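Local coordinates for protein CalS10 (Micromonospora echinospora, PDB 6UK5) that binds S-adenosylmethionine and probably transfers its methyl group to an amino pentose during calicheamicin biosynthesis, at residues 125-135 and 215-226; 35-44 and 239-247. All coordinates share one frame; numbering follows the deposited sequence.

Contact 1. Residues 125-135 and 215-226; sequences VNFLGTVAEMR and LTMFTREEYDAA. With SAM (S-adenosylmethionine), chain D.
Asn126 ND2 is gripped twice by the segment 215-226, giving one N-H to Thr216 O and the other to Tyr223 OH, each at 3.0 Å and both close to the amide plane, while OD1 accepts from the backbone N of Trp156. Together the two nearly in-plane bonds and the one at OD1 fix the rotation of the buried amide, which stands nearly upright to the Tyr223 ring (79°), ND2 coming to the hydroxyl at the ring's edge. The backbone joins in: Asn126 O takes Thr216 N at 2.8 Å, nearly straight at 166°.

Phe218 packs between Thr216 O and the first turn of helix 131-143. Met134 CB lies over one face of its ring, 3.9 Å from the centroid, and Thr216 O lies over the opposite face. With CG anti to the backbone N (chi1 173°) and further bends at chi2 and chi3, the Met134 chain carries SD to Ala226 CB, 3.5 Å away. Its Met-aromatic contacts with Phe218 and Tyr223 are distant, SD standing 5.2 Å from the Phe218 ring centroid; the unbranched, bendable chain lets one residue meet both rings and Ala226. Val131 CG2 packs against Phe218 CD1 and the carboxylate of Glu222, which forms a capping box with Thr219 and a salt bridge with Arg190.

Toward the cofactor, Leu215 CD1 sits over the centre of the Phe127 ring, whose CE2 is 3.6 Å from SAM C5'. With both N-H groups and OD1 bonded, the Asn126 amide joins the end of strand 206-216 and Tyr223 to the turn that carries Phe127 and Leu128 to the cofactor.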
loop_
_atom_site.group_PDB
_atom_site.type_symbol
_atom_site.label_atom_id
_atom_site.label_comp_id
_atom_site.label_asym_id
_atom_site.label_seq_id
_atom_site.Cartn_x
_atom_site.Cartn_y
_atom_site.Cartn_z
ATOM N N VAL A 125 23.380 -12.811 9.574
ATOM C CA VAL A 125 23.908 -14.166 9.682
ATOM C C VAL A 125 22.797 -15.204 9.627
ATOM O O VAL A 125 23.031 -16.351 9.232
ATOM C CB VAL A 125 24.728 -14.307 10.977
ATOM C CG1 VAL A 125 23.803 -14.442 12.181
ATOM C CG2 VAL A 125 25.651 -15.512 10.892
ATOM N N ASN A 126 21.580 -14.833 10.006
ATOM C CA ASN A 126 20.484 -15.791 10.064
ATOM C C ASN A 126 19.840 -16.050 8.709
ATOM O O ASN A 126 18.820 -16.744 8.651
ATOM C CB ASN A 126 19.439 -15.315 11.071
ATOM C CG ASN A 126 20.025 -15.120 12.455
ATOM O OD1 ASN A 126 20.409 -14.011 12.826
ATOM N ND2 ASN A 126 20.123 -16.203 13.216
ATOM N N PHE A 127 20.411 -15.524 7.629
ATOM C CA PHE A 127 20.044 -15.930 6.279
ATOM C C PHE A 127 20.808 -17.165 5.831
ATOM O O PHE A 127 20.575 -17.660 4.723
ATOM C CB PHE A 127 20.269 -14.779 5.296
ATOM C CG PHE A 127 19.222 -13.713 5.388
ATOM C CD1 PHE A 127 18.048 -13.818 4.661
ATOM C CD2 PHE A 127 19.395 -12.622 6.223
ATOM C CE1 PHE A 127 17.070 -12.848 4.751
ATOM C CE2 PHE A 127 18.420 -11.647 6.320
ATOM C CZ PHE A 127 17.255 -11.762 5.581
ATOM N N LEU A 128 21.712 -17.658 6.668
ATOM C CA LEU A 128 22.325 -18.959 6.472
ATOM C C LEU A 128 21.384 -20.036 7.000
ATOM O O LEU A 128 20.551 -19.788 7.876
ATOM C CB LEU A 128 23.678 -19.008 7.180
ATOM C CG LEU A 128 24.567 -17.799 6.869
ATOM C CD1 LEU A 128 25.830 -17.791 7.710
ATOM C CD2 LEU A 128 24.930 -17.796 5.387
ATOM N N GLY A 129 21.507 -21.235 6.444
ATOM C CA GLY A 129 20.504 -22.256 6.667
ATOM C C GLY A 129 20.829 -23.249 7.761
ATOM O O GLY A 129 19.921 -23.850 8.344
ATOM N N THR A 130 22.113 -23.424 8.062
ATOM C CA THR A 130 22.562 -24.469 8.967
ATOM C C THR A 130 23.545 -23.901 9.981
ATOM O O THR A 130 24.185 -22.872 9.753
ATOM C CB THR A 130 23.224 -25.623 8.199
ATOM O OG1 THR A 130 24.525 -25.218 7.756
ATOM C CG2 THR A 130 22.381 -26.010 6.990
ATOM N N VAL A 131 23.657 -24.600 11.114
ATOM C CA VAL A 131 24.603 -24.202 12.153
ATOM C C VAL A 131 26.034 -24.261 11.641
ATOM O O VAL A 131 26.875 -23.441 12.030
ATOM C CB VAL A 131 24.419 -25.093 13.399
ATOM C CG1 VAL A 131 25.550 -24.864 14.392
ATOM C CG2 VAL A 131 23.070 -24.823 14.051
ATOM N N ALA A 132 26.338 -25.221 10.767
ATOM C CA ALA A 132 27.687 -25.315 10.218
ATOM C C ALA A 132 28.043 -24.084 9.397
ATOM O O ALA A 132 29.203 -23.657 9.391
ATOM C CB ALA A 132 27.822 -26.577 9.363
ATOM N N GLU A 133 27.063 -23.494 8.709
ATOM C CA GLU A 133 27.341 -22.320 7.889
ATOM C C GLU A 133 27.612 -21.101 8.762
ATOM O O GLU A 133 28.548 -20.336 8.499
ATOM C CB GLU A 133 26.176 -22.067 6.932
ATOM C CG GLU A 133 26.088 -23.098 5.805
ATOM C CD GLU A 133 24.982 -22.798 4.806
ATOM O OE1 GLU A 133 24.111 -21.956 5.109
ATOM O OE2 GLU A 133 24.978 -23.407 3.716
ATOM N N MET A 134 26.808 -20.906 9.807
ATOM C CA MET A 134 27.038 -19.794 10.722
ATOM C C MET A 134 28.407 -19.897 11.381
ATOM O O MET A 134 29.088 -18.883 11.575
ATOM C CB MET A 134 25.933 -19.759 11.776
ATOM C CG MET A 134 26.151 -18.752 12.898
ATOM S SD MET A 134 27.088 -19.452 14.279
ATOM C CE MET A 134 25.955 -20.708 14.861
ATOM N N ARG A 135 28.829 -21.112 11.736
ATOM C CA ARG A 135 30.140 -21.279 12.353
ATOM C C ARG A 135 31.262 -20.955 11.377
ATOM O O ARG A 135 32.305 -20.430 11.785
ATOM C CB ARG A 135 30.296 -22.701 12.888
ATOM C CG ARG A 135 29.373 -23.035 14.048
ATOM C CD ARG A 135 29.344 -24.530 14.320
ATOM N NE ARG A 135 30.679 -25.054 14.607
ATOM C CZ ARG A 135 31.194 -25.208 15.826
ATOM N NH1 ARG A 135 30.493 -24.880 16.905
ATOM N NH2 ARG A 135 32.422 -25.693 15.963
ATOM N N LEU A 215 14.692 -17.325 7.206
ATOM C CA LEU A 215 15.519 -16.849 8.306
ATOM C C LEU A 215 15.593 -17.968 9.335
ATOM O O LEU A 215 14.561 -18.424 9.838
ATOM C CB LEU A 215 14.920 -15.583 8.913
ATOM C CG LEU A 215 15.832 -14.599 9.644
ATOM C CD1 LEU A 215 16.825 -13.947 8.698
ATOM C CD2 LEU A 215 14.982 -13.541 10.333
ATOM N N THR A 216 16.809 -18.402 9.646
ATOM C CA THR A 216 17.050 -19.521 10.545
ATOM C C THR A 216 17.686 -19.035 11.841
ATOM O O THR A 216 18.766 -18.435 11.821
ATOM C CB THR A 216 17.935 -20.570 9.869
ATOM O OG1 THR A 216 17.306 -21.019 8.660
ATOM C CG2 THR A 216 18.156 -21.754 10.794
ATOM N N MET A 217 17.013 -19.292 12.961
ATOM C CA MET A 217 17.552 -18.942 14.267
ATOM C C MET A 217 18.695 -19.879 14.650
ATOM O O MET A 217 18.757 -21.034 14.220
ATOM C CB MET A 217 16.478 -19.042 15.349
ATOM C CG MET A 217 16.961 -18.584 16.720
ATOM S SD MET A 217 15.811 -18.999 18.033
ATOM C CE MET A 217 16.346 -20.689 18.318
ATOM N N PHE A 218 19.594 -19.372 15.491
ATOM C CA PHE A 218 20.584 -20.186 16.179
ATOM C C PHE A 218 20.490 -19.890 17.669
ATOM O O PHE A 218 20.018 -18.829 18.084
ATOM C CB PHE A 218 21.984 -19.910 15.638
ATOM C CG PHE A 218 22.090 -20.098 14.155
ATOM C CD1 PHE A 218 22.027 -21.367 13.598
ATOM C CD2 PHE A 218 22.199 -19.005 13.312
ATOM C CE1 PHE A 218 22.107 -21.546 12.229
ATOM C CE2 PHE A 218 22.276 -19.172 11.940
ATOM C CZ PHE A 218 22.229 -20.445 11.395
ATOM N N THR A 219 20.933 -20.846 18.474
ATOM C CA THR A 219 20.785 -20.747 19.916
ATOM C C THR A 219 21.973 -20.029 20.545
ATOM O O THR A 219 23.055 -19.928 19.962
ATOM C CB THR A 219 20.646 -22.135 20.544
ATOM O OG1 THR A 219 21.679 -22.993 20.047
ATOM C CG2 THR A 219 19.299 -22.743 20.194
ATOM N N ARG A 220 21.742 -19.514 21.756
ATOM C CA ARG A 220 22.829 -18.955 22.554
ATOM C C ARG A 220 23.961 -19.962 22.701
ATOM O O ARG A 220 25.141 -19.607 22.592
ATOM C CB ARG A 220 22.290 -18.534 23.922
ATOM C CG ARG A 220 23.334 -18.110 24.940
ATOM C CD ARG A 220 24.167 -16.924 24.489
ATOM N NE ARG A 220 24.925 -16.382 25.615
ATOM C CZ ARG A 220 24.431 -15.533 26.511
ATOM N NH1 ARG A 220 23.175 -15.116 26.418
ATOM N NH2 ARG A 220 25.193 -15.101 27.507
ATOM N N GLU A 221 23.619 -21.228 22.939
ATOM C CA GLU A 221 24.636 -22.271 23.034
ATOM C C GLU A 221 25.401 -22.423 21.725
ATOM O O GLU A 221 26.605 -22.705 21.726
ATOM C CB GLU A 221 23.969 -23.595 23.414
ATOM C CG GLU A 221 24.919 -24.666 23.910
ATOM C CD GLU A 221 24.204 -25.766 24.659
ATOM O OE1 GLU A 221 23.238 -26.336 24.102
ATOM O OE2 GLU A 221 24.606 -26.046 25.810
ATOM N N GLU A 222 24.717 -22.242 20.597
ATOM C CA GLU A 222 25.362 -22.411 19.299
ATOM C C GLU A 222 26.284 -21.238 18.991
ATOM O O GLU A 222 27.427 -21.430 18.560
ATOM C CB GLU A 222 24.294 -22.583 18.221
ATOM C CG GLU A 222 24.064 -24.042 17.844
ATOM C CD GLU A 222 22.640 -24.311 17.392
ATOM O OE1 GLU A 222 21.901 -23.339 17.127
ATOM O OE2 GLU A 222 22.255 -25.497 17.321
ATOM N N TYR A 223 25.803 -20.009 19.201
ATOM C CA TYR A 223 26.667 -18.845 19.043
ATOM C C TYR A 223 27.896 -18.952 19.939
ATOM O O TYR A 223 29.033 -18.819 19.473
ATOM C CB TYR A 223 25.902 -17.557 19.362
ATOM C CG TYR A 223 24.807 -17.177 18.386
ATOM C CD1 TYR A 223 25.111 -16.813 17.082
ATOM C CD2 TYR A 223 23.477 -17.136 18.784
ATOM C CE1 TYR A 223 24.119 -16.448 16.190
ATOM C CE2 TYR A 223 22.477 -16.770 17.900
ATOM C CZ TYR A 223 22.804 -16.425 16.605
ATOM O OH TYR A 223 21.813 -16.060 15.721
ATOM N N ASP A 224 27.683 -19.175 21.239
ATOM C CA ASP A 224 28.804 -19.248 22.171
ATOM C C ASP A 224 29.835 -20.274 21.717
ATOM O O ASP A 224 31.044 -20.060 21.864
ATOM C CB ASP A 224 28.299 -19.591 23.574
ATOM C CG ASP A 224 27.641 -18.417 24.259
ATOM O OD1 ASP A 224 27.900 -17.265 23.844
ATOM O OD2 ASP A 224 26.875 -18.650 25.218
ATOM N N ALA A 225 29.373 -21.397 21.160
ATOM C CA ALA A 225 30.295 -22.416 20.671
ATOM C C ALA A 225 30.997 -21.966 19.396
ATOM O O ALA A 225 32.174 -22.280 19.183
ATOM C CB ALA A 225 29.550 -23.730 20.437
ATOM N N ALA A 226 30.291 -21.236 18.528
ATOM C CA ALA A 226 30.905 -20.786 17.284
ATOM C C ALA A 226 31.978 -19.733 17.541
ATOM O O ALA A 226 33.038 -19.754 16.905
ATOM C CB ALA A 226 29.832 -20.239 16.342
HETATM N N SAM D . 23.585 -4.573 7.288
HETATM C CA SAM D . 22.461 -4.682 6.414
HETATM C C SAM D . 21.358 -3.628 6.740
HETATM O O SAM D . 21.028 -3.468 7.941
HETATM O OXT SAM D . 20.876 -3.022 5.761
HETATM C CB SAM D . 21.873 -6.097 6.492
HETATM C CG SAM D . 21.056 -6.333 5.233
HETATM S SD SAM D . 19.962 -7.715 5.627
HETATM C CE SAM D . 18.682 -7.480 4.405
HETATM C "C5'" SAM D . 20.769 -9.235 4.995
HETATM C "C4'" SAM D . 21.875 -9.095 3.941
HETATM O "O4'" SAM D . 22.748 -10.235 4.035
HETATM C "C3'" SAM D . 21.375 -9.044 2.494
HETATM O "O3'" SAM D . 21.582 -7.751 1.932
HETATM C "C2'" SAM D . 22.216 -10.100 1.751
HETATM O "O2'" SAM D . 22.785 -9.579 0.554
HETATM C "C1'" SAM D . 23.302 -10.467 2.763
HETATM N N9 SAM D . 23.739 -11.856 2.706
HETATM C C8 SAM D . 22.973 -12.982 2.875
HETATM N N7 SAM D . 23.655 -14.101 2.850
HETATM C C5 SAM D . 24.962 -13.687 2.658
HETATM C C6 SAM D . 26.179 -14.389 2.564
HETATM N N6 SAM D . 26.273 -15.721 2.602
HETATM N N1 SAM D . 27.311 -13.668 2.414
HETATM C C2 SAM D . 27.222 -12.336 2.353
HETATM N N3 SAM D . 26.134 -11.566 2.417
HETATM C C4 SAM D . 25.031 -12.305 2.571
HETATM O O HOH W 1 17.436 -23.876 7.386
HETATM O O HOH W 2 27.958 -23.781 17.326
HETATM O O HOH W 3 33.334 -21.079 14.455
#

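Contact 2. Residues 35-44 and 239-247; sequences KSWHDEAADV and GWLTGRGLF. With SAM (S-adenosylmethionine), chain D; ACT (acetate ion), chain E.
Trp240 reaches across to helix 37-44 and makes the tight part of this contact. Val44 CG2 comes within 3.4 Å of Trp240 CZ2, and Glu40 CB lies 3.8 Å from Trp240 CH2, so the six-membered half of the indole rests on the aliphatic parts of two residues one turn apart. Leu246 CD1 covers one ring face and Leu241 CG the opposite one, clamping the indole between neighbours of its own segment. The pyrrole end turns toward Asp43, with the carboxylate and ring planes 32° apart; the partner of Asp43 OD1 is Arg47, farther along the helix, in a salt bridge. A broad indole suits this place because it can touch Glu40 and Val44 while lying between Leu241 and Leu246.

Packing thins toward the outer side, where the exposed Leu241 lays CD1 against Asp39 O at 3.7 Å. Near the start of the helix the chemistry becomes ionic. Lys35 extends with CG anti to the backbone N (chi1 -173°) and bends only at chi4, bringing NZ to the syn lone pair of Glu40 OE2 at 2.8 Å. An acetate, probably from the crystallisation liquor, bridges the segments: its O accepts from Lys35 NZ and Arg244 NH2, each at 3.0 Å, and its OXT from Arg244 NH1. The anion would offset the two positive charges, and Glu154 pairs with Arg244 NE and would limit the swing of the guanidinium.

Trp37 NE1 donates to SAM O at 2.8 Å, the ring meeting that oxygen edge-on. Helix 37-51 precedes the first strand of a sheet ordered 3-2-1-4-5-7-6, in which antiparallel strand 246-251 lies between 149-153 and 232-237, the hallmark of Rossmann-like S-adenosylmethionine-dependent methyltransferases.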
loop_
_atom_site.group_PDB
_atom_site.type_symbol
_atom_site.label_atom_id
_atom_site.label_comp_id
_atom_site.label_asym_id
_atom_site.label_seq_id
_atom_site.Cartn_x
_atom_site.Cartn_y
_atom_site.Cartn_z
ATOM N N LYS A 35 12.836 2.319 11.938
ATOM C CA LYS A 35 14.218 1.886 12.085
ATOM C C LYS A 35 15.153 3.029 11.721
ATOM O O LYS A 35 14.945 3.734 10.727
ATOM C CB LYS A 35 14.509 0.667 11.208
ATOM C CG LYS A 35 15.894 0.056 11.446
ATOM C CD LYS A 35 16.085 -1.254 10.686
ATOM C CE LYS A 35 17.501 -1.806 10.847
ATOM N NZ LYS A 35 17.705 -2.527 12.139
ATOM N N SER A 36 16.185 3.211 12.535
ATOM C CA SER A 36 17.208 4.226 12.309
ATOM C C SER A 36 18.549 3.507 12.231
ATOM O O SER A 36 19.150 3.185 13.261
ATOM C CB SER A 36 17.192 5.278 13.415
ATOM O OG SER A 36 18.412 5.995 13.455
ATOM N N TRP A 37 19.016 3.253 11.006
ATOM C CA TRP A 37 20.356 2.706 10.834
ATOM C C TRP A 37 21.398 3.614 11.469
ATOM O O TRP A 37 22.437 3.139 11.942
ATOM C CB TRP A 37 20.676 2.523 9.350
ATOM C CG TRP A 37 20.161 1.257 8.734
ATOM C CD1 TRP A 37 20.828 0.073 8.631
ATOM C CD2 TRP A 37 18.892 1.060 8.095
ATOM N NE1 TRP A 37 20.047 -0.855 7.985
ATOM C CE2 TRP A 37 18.855 -0.274 7.645
ATOM C CE3 TRP A 37 17.782 1.880 7.868
ATOM C CZ2 TRP A 37 17.752 -0.809 6.982
ATOM C CZ3 TRP A 37 16.686 1.346 7.210
ATOM C CH2 TRP A 37 16.680 0.015 6.774
ATOM N N HIS A 38 21.138 4.924 11.484
ATOM C CA HIS A 38 22.107 5.870 12.023
ATOM C C HIS A 38 22.296 5.677 13.522
ATOM O O HIS A 38 23.429 5.584 14.007
ATOM C CB HIS A 38 21.665 7.302 11.728
ATOM C CG HIS A 38 22.385 8.328 12.544
ATOM N ND1 HIS A 38 23.660 8.759 12.244
ATOM C CD2 HIS A 38 22.017 8.994 13.664
ATOM C CE1 HIS A 38 24.041 9.654 13.138
ATOM N NE2 HIS A 38 23.062 9.815 14.010
ATOM N N ASP A 39 21.196 5.624 14.276
ATOM C CA ASP A 39 21.308 5.436 15.718
ATOM C C ASP A 39 21.940 4.090 16.048
ATOM O O ASP A 39 22.727 3.979 16.996
ATOM C CB ASP A 39 19.933 5.558 16.374
ATOM C CG ASP A 39 19.376 6.971 16.305
ATOM O OD1 ASP A 39 20.171 7.919 16.122
ATOM O OD2 ASP A 39 18.142 7.131 16.438
ATOM N N GLU A 40 21.608 3.052 15.277
ATOM C CA GLU A 40 22.211 1.743 15.499
ATOM C C GLU A 40 23.715 1.788 15.257
ATOM O O GLU A 40 24.506 1.369 16.110
ATOM C CB GLU A 40 21.542 0.705 14.599
ATOM C CG GLU A 40 20.095 0.417 14.986
ATOM C CD GLU A 40 19.381 -0.466 13.981
ATOM O OE1 GLU A 40 20.074 -1.137 13.187
ATOM O OE2 GLU A 40 18.130 -0.486 13.982
ATOM N N ALA A 41 24.130 2.302 14.097
ATOM C CA ALA A 41 25.556 2.388 13.801
ATOM C C ALA A 41 26.280 3.229 14.845
ATOM O O ALA A 41 27.389 2.885 15.274
ATOM C CB ALA A 41 25.769 2.968 12.403
ATOM N N ALA A 42 25.668 4.338 15.265
ATOM C CA ALA A 42 26.284 5.193 16.275
ATOM C C ALA A 42 26.484 4.439 17.584
ATOM O O ALA A 42 27.567 4.478 18.179
ATOM C CB ALA A 42 25.423 6.437 16.497
ATOM N N ASP A 43 25.440 3.751 18.056
ATOM C CA ASP A 43 25.566 2.964 19.278
ATOM C C ASP A 43 26.630 1.884 19.121
ATOM O O ASP A 43 27.463 1.684 20.014
ATOM C CB ASP A 43 24.220 2.338 19.637
ATOM C CG ASP A 43 24.301 1.441 20.854
ATOM O OD1 ASP A 43 25.254 1.589 21.647
ATOM O OD2 ASP A 43 23.415 0.576 21.013
ATOM N N VAL A 44 26.617 1.179 17.988
ATOM C CA VAL A 44 27.629 0.158 17.738
ATOM C C VAL A 44 29.019 0.779 17.778
ATOM O O VAL A 44 29.957 0.207 18.347
ATOM C CB VAL A 44 27.360 -0.543 16.392
ATOM C CG1 VAL A 44 28.533 -1.435 16.004
ATOM C CG2 VAL A 44 26.070 -1.342 16.453
ATOM N N GLY A 239 18.455 -6.719 24.838
ATOM C CA GLY A 239 17.590 -5.676 24.330
ATOM C C GLY A 239 18.163 -4.919 23.156
ATOM O O GLY A 239 17.906 -5.251 21.993
ATOM N N TRP A 240 18.935 -3.878 23.466
ATOM C CA TRP A 240 19.523 -3.014 22.452
ATOM C C TRP A 240 18.395 -2.229 21.793
ATOM O O TRP A 240 17.245 -2.304 22.239
ATOM C CB TRP A 240 20.322 -3.843 21.447
ATOM C CG TRP A 240 21.330 -3.051 20.685
ATOM C CD1 TRP A 240 22.329 -2.282 21.207
ATOM C CD2 TRP A 240 21.454 -2.959 19.262
ATOM N NE1 TRP A 240 23.062 -1.709 20.197
ATOM C CE2 TRP A 240 22.546 -2.110 18.993
ATOM C CE3 TRP A 240 20.748 -3.509 18.189
ATOM C CZ2 TRP A 240 22.948 -1.799 17.696
ATOM C CZ3 TRP A 240 21.147 -3.199 16.901
ATOM C CH2 TRP A 240 22.237 -2.351 16.666
ATOM N N LEU A 241 18.700 -1.469 20.743
ATOM C CA LEU A 241 17.703 -0.572 20.174
ATOM C C LEU A 241 16.697 -1.294 19.290
ATOM O O LEU A 241 15.648 -0.724 18.975
ATOM C CB LEU A 241 18.382 0.528 19.357
ATOM C CG LEU A 241 19.720 1.056 19.880
ATOM C CD1 LEU A 241 20.222 2.160 18.952
ATOM C CD2 LEU A 241 19.654 1.518 21.324
ATOM N N THR A 242 16.990 -2.529 18.890
ATOM C CA THR A 242 16.105 -3.286 18.017
ATOM C C THR A 242 15.156 -4.192 18.787
ATOM O O THR A 242 14.050 -4.468 18.307
ATOM C CB THR A 242 16.936 -4.137 17.048
ATOM O OG1 THR A 242 17.727 -5.078 17.786
ATOM C CG2 THR A 242 17.869 -3.258 16.221
ATOM N N GLY A 243 15.566 -4.660 19.966
ATOM C CA GLY A 243 14.847 -5.663 20.721
ATOM C C GLY A 243 15.532 -7.013 20.741
ATOM O O GLY A 243 15.280 -7.811 21.654
ATOM N N ARG A 244 16.392 -7.282 19.763
ATOM C CA ARG A 244 17.057 -8.566 19.610
ATOM C C ARG A 244 18.400 -8.651 20.321
ATOM O O ARG A 244 19.082 -9.672 20.196
ATOM C CB ARG A 244 17.274 -8.859 18.122
ATOM C CG ARG A 244 16.015 -8.837 17.280
ATOM C CD ARG A 244 16.361 -8.974 15.807
ATOM N NE ARG A 244 16.787 -7.704 15.223
ATOM C CZ ARG A 244 15.958 -6.809 14.689
ATOM N NH1 ARG A 244 14.650 -7.039 14.655
ATOM N NH2 ARG A 244 16.436 -5.681 14.183
ATOM N N GLY A 245 18.800 -7.625 21.055
ATOM C CA GLY A 245 20.080 -7.691 21.721
ATOM C C GLY A 245 21.224 -7.668 20.719
ATOM O O GLY A 245 21.058 -7.383 19.534
ATOM N N LEU A 246 22.412 -7.986 21.228
ATOM C CA LEU A 246 23.633 -7.837 20.448
ATOM C C LEU A 246 24.740 -8.660 21.088
ATOM O O LEU A 246 25.007 -8.510 22.283
ATOM C CB LEU A 246 24.038 -6.361 20.375
ATOM C CG LEU A 246 24.839 -5.867 19.172
ATOM C CD1 LEU A 246 23.960 -5.740 17.940
ATOM C CD2 LEU A 246 25.481 -4.532 19.520
ATOM N N PHE A 247 25.382 -9.519 20.300
ATOM C CA PHE A 247 26.591 -10.204 20.738
ATOM C C PHE A 247 27.796 -9.316 20.457
ATOM O O PHE A 247 27.910 -8.739 19.372
ATOM C CB PHE A 247 26.752 -11.551 20.032
ATOM C CG PHE A 247 25.867 -12.635 20.579
ATOM C CD1 PHE A 247 26.139 -13.215 21.810
ATOM C CD2 PHE A 247 24.761 -13.069 19.871
ATOM C CE1 PHE A 247 25.327 -14.212 22.320
ATOM C CE2 PHE A 247 23.943 -14.065 20.376
ATOM C CZ PHE A 247 24.226 -14.636 21.602
HETATM N N SAM D . 23.585 -4.573 7.288
HETATM C CA SAM D . 22.461 -4.682 6.414
HETATM C C SAM D . 21.358 -3.628 6.740
HETATM O O SAM D . 21.028 -3.468 7.941
HETATM O OXT SAM D . 20.876 -3.022 5.761
HETATM C CB SAM D . 21.873 -6.097 6.492
HETATM C CG SAM D . 21.056 -6.333 5.233
HETATM S SD SAM D . 19.962 -7.715 5.627
HETATM C CE SAM D . 18.682 -7.480 4.405
HETATM C "C5'" SAM D . 20.769 -9.235 4.995
HETATM C "C4'" SAM D . 21.875 -9.095 3.941
HETATM O "O4'" SAM D . 22.748 -10.235 4.035
HETATM C "C3'" SAM D . 21.375 -9.044 2.494
HETATM O "O3'" SAM D . 21.582 -7.751 1.932
HETATM C "C2'" SAM D . 22.216 -10.100 1.751
HETATM O "O2'" SAM D . 22.785 -9.579 0.554
HETATM C "C1'" SAM D . 23.302 -10.467 2.763
HETATM N N9 SAM D . 23.739 -11.856 2.706
HETATM C C8 SAM D . 22.973 -12.982 2.875
HETATM N N7 SAM D . 23.655 -14.101 2.850
HETATM C C5 SAM D . 24.962 -13.687 2.658
HETATM C C6 SAM D . 26.179 -14.389 2.564
HETATM N N6 SAM D . 26.273 -15.721 2.602
HETATM N N1 SAM D . 27.311 -13.668 2.414
HETATM C C2 SAM D . 27.222 -12.336 2.353
HETATM N N3 SAM D . 26.134 -11.566 2.417
HETATM C C4 SAM D . 25.031 -12.305 2.571
HETATM C C ACT E . 13.816 -3.780 12.814
HETATM O O ACT E . 14.920 -3.268 13.136
HETATM O OXT ACT E . 13.445 -4.946 13.108
HETATM C CH3 ACT E . 12.838 -2.911 11.999
#

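How the contacts relate
Both contacts reach S-adenosylmethionine, but at different parts: contact 1 adjoins its sugar and adenine, contact 2 its carboxylate. They meet where Tyr223 of contact 1 packs on Phe247 of contact 2, CD2 to CE2 at 3.5 Å. Both are partly buried, contact 1 more so, with 9 of 17 touching residues buried against 3 of 10. Contact 1 ties strand 206-216 of the five-stranded sheet and helix 220-229 to the methyltransferase core through backbone and amide bonds and an apolar interior around Phe218. Contact 2 joins helix 37-51 to the loop leading into strand 246-251 of the seven-stranded sheet; Trp240 gives the largest single share, while charged groups and an acetate occupy its polar end.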